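Local structure of putative bacterial transcription regulation protein (Staphylococcus aureus, 3LUR) at residues D54-I58 against F135-Q139. The protein probably acts in transcription regulation, as a member of the integron-associated effector-binding family, with a fold expected to recognise small-molecule effectors. Sequence-based numbering, arbitrary orientation. Where two conformers were deposited one is given.
Sequences DLAGI and FELYQ. With EDO (1,2-ethanediol), chain I; EDO (1,2-ethanediol), chain H.
I58 opens strand 58-64 antiparallel to F135-Y138, forming a hydrogen-bonded pair with Y138 (CA-CA 5.1 Å): I58 N donates to Y138 O at 2.9 Å, and Y138 N to I58 O at 2.8 Å. Just before it, A56 centres an inverse gamma turn (phi/psi -84/83), with a weak G57 N to L55 O bond of 3.0 Å. G57 then sits at 152/-172, where a CB would jam against the preceding carbonyl and clash with Y138 O; its CA lies 3.1 Å from that oxygen.

Among side chains, Y138 (chi1 m) donates OH to E136 OE1 at 2.6 Å, an oxygen shared with Y72 OH. O2 of one ethanediol donates to A56 O (2.5 Å, very short).

Apolar contacts fall on both faces of the strand. L55 (m, t) sets CD1 3.8 Å from F135 CZ and CB 4.0 Å from L137 CD1; I58 CG2 meets Y138 CB at 3.9 Å.

Turn and glycine thus lead the chain into the six-stranded antiparallel barrel of this SHS2-clan effector-binding family. Strand 149-156 flanks 134-138 opposite 58-64; F135 stacks on W153, and L55 packs against strand 5-21.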
loop_
_atom_site.group_PDB
_atom_site.type_symbol
_atom_site.label_atom_id
_atom_site.label_comp_id
_atom_site.label_asym_id
_atom_site.label_seq_id
_atom_site.Cartn_x
_atom_site.Cartn_y
_atom_site.Cartn_z
ATOM N N ASP A 54 1.781 -5.835 12.976
ATOM C CA ASP A 54 0.324 -5.844 12.733
ATOM C C ASP A 54 0.033 -6.282 11.315
ATOM O O ASP A 54 -0.976 -6.946 11.070
ATOM C CB ASP A 54 -0.307 -4.476 12.975
ATOM C CG ASP A 54 -0.485 -4.170 14.440
ATOM O OD1 ASP A 54 -0.494 -5.108 15.253
ATOM O OD2 ASP A 54 -0.654 -2.993 14.785
ATOM N N LEU A 55 0.857 -5.807 10.376
ATOM C CA LEU A 55 0.857 -6.297 8.996
ATOM C C LEU A 55 2.273 -6.792 8.732
ATOM O O LEU A 55 3.253 -6.105 9.048
ATOM C CB LEU A 55 0.468 -5.221 7.993
ATOM C CG LEU A 55 -1.024 -4.872 8.007
ATOM C CD1 LEU A 55 -1.307 -3.663 7.182
ATOM C CD2 LEU A 55 -1.857 -6.086 7.529
ATOM N N ALA A 56 2.378 -7.999 8.181
ATOM C CA ALA A 56 3.686 -8.635 7.949
ATOM C C ALA A 56 4.287 -8.168 6.636
ATOM O O ALA A 56 4.190 -8.830 5.607
ATOM C CB ALA A 56 3.554 -10.168 7.961
ATOM N N GLY A 57 4.925 -7.027 6.674
ATOM C CA GLY A 57 5.587 -6.515 5.519
ATOM C C GLY A 57 5.607 -5.014 5.599
ATOM O O GLY A 57 5.309 -4.422 6.653
ATOM N N ILE A 58 6.043 -4.412 4.525
ATOM C CA ILE A 58 6.083 -2.976 4.451
ATOM C C ILE A 58 5.018 -2.582 3.429
ATOM O O ILE A 58 4.785 -3.305 2.420
ATOM C CB ILE A 58 7.513 -2.464 4.138
ATOM C CG1 ILE A 58 7.549 -0.931 4.150
ATOM C CG2 ILE A 58 8.031 -3.049 2.827
ATOM C CD1 ILE A 58 8.934 -0.349 4.259
ATOM N N PHE A 135 -3.729 -0.511 -0.264
ATOM C CA PHE A 135 -2.285 -0.705 -0.183
ATOM C C PHE A 135 -1.728 -1.959 -0.800
ATOM O O PHE A 135 -2.414 -2.967 -0.952
ATOM C CB PHE A 135 -1.808 -0.560 1.287
ATOM C CG PHE A 135 -2.424 -1.539 2.267
ATOM C CD1 PHE A 135 -3.596 -1.230 2.935
ATOM C CD2 PHE A 135 -1.783 -2.748 2.564
ATOM C CE1 PHE A 135 -4.141 -2.102 3.854
ATOM C CE2 PHE A 135 -2.311 -3.621 3.499
ATOM C CZ PHE A 135 -3.504 -3.312 4.134
ATOM N N GLU A 136 -0.444 -1.858 -1.135
ATOM C CA GLU A 136 0.378 -2.968 -1.543
ATOM C C GLU A 136 1.110 -3.378 -0.276
ATOM O O GLU A 136 1.583 -2.521 0.466
ATOM C CB GLU A 136 1.397 -2.484 -2.585
ATOM C CG GLU A 136 0.767 -1.852 -3.794
ATOM C CD GLU A 136 1.631 -0.800 -4.466
ATOM O OE1 GLU A 136 2.827 -0.636 -4.143
ATOM O OE2 GLU A 136 1.093 -0.126 -5.336
ATOM N N LEU A 137 1.232 -4.663 -0.032
ATOM C CA LEU A 137 1.947 -5.129 1.138
ATOM C C LEU A 137 3.069 -6.038 0.664
ATOM O O LEU A 137 2.832 -7.072 -0.021
ATOM C CB LEU A 137 1.006 -5.839 2.108
ATOM C CG LEU A 137 1.616 -6.378 3.413
ATOM C CD1 LEU A 137 2.127 -5.202 4.301
ATOM C CD2 LEU A 137 0.650 -7.281 4.180
ATOM N N TYR A 138 4.290 -5.663 1.051
ATOM C CA TYR A 138 5.532 -6.350 0.617
ATOM C C TYR A 138 6.240 -7.128 1.726
ATOM O O TYR A 138 6.790 -6.552 2.649
ATOM C CB TYR A 138 6.509 -5.323 0.049
ATOM C CG TYR A 138 5.992 -4.576 -1.157
ATOM C CD1 TYR A 138 6.086 -5.124 -2.421
ATOM C CD2 TYR A 138 5.412 -3.324 -1.036
ATOM C CE1 TYR A 138 5.616 -4.446 -3.520
ATOM C CE2 TYR A 138 4.939 -2.649 -2.108
ATOM C CZ TYR A 138 5.025 -3.221 -3.360
ATOM O OH TYR A 138 4.531 -2.538 -4.448
ATOM N N GLN A 139 6.188 -8.448 1.623
ATOM C CA GLN A 139 6.918 -9.345 2.483
ATOM C C GLN A 139 8.368 -9.316 2.055
ATOM O O GLN A 139 8.694 -8.820 0.945
ATOM C CB GLN A 139 6.385 -10.770 2.319
ATOM C CG GLN A 139 6.544 -11.329 0.894
ATOM C CD GLN A 139 5.974 -12.717 0.746
ATOM O OE1 GLN A 139 6.282 -13.600 1.521
ATOM N NE2 GLN A 139 5.123 -12.908 -0.261
HETATM C C1 EDO I . 2.338 -10.106 2.537
HETATM O O1 EDO I . 2.862 -11.163 1.758
HETATM C C2 EDO I . 2.062 -10.621 3.936
HETATM O O2 EDO I . 3.283 -10.914 4.583
HETATM C C1 EDO H . 10.442 -7.091 5.002
HETATM O O1 EDO H . 9.538 -6.384 4.132
HETATM C C2 EDO H . 9.650 -8.026 5.925
HETATM O O2 EDO H . 8.923 -7.283 6.911
#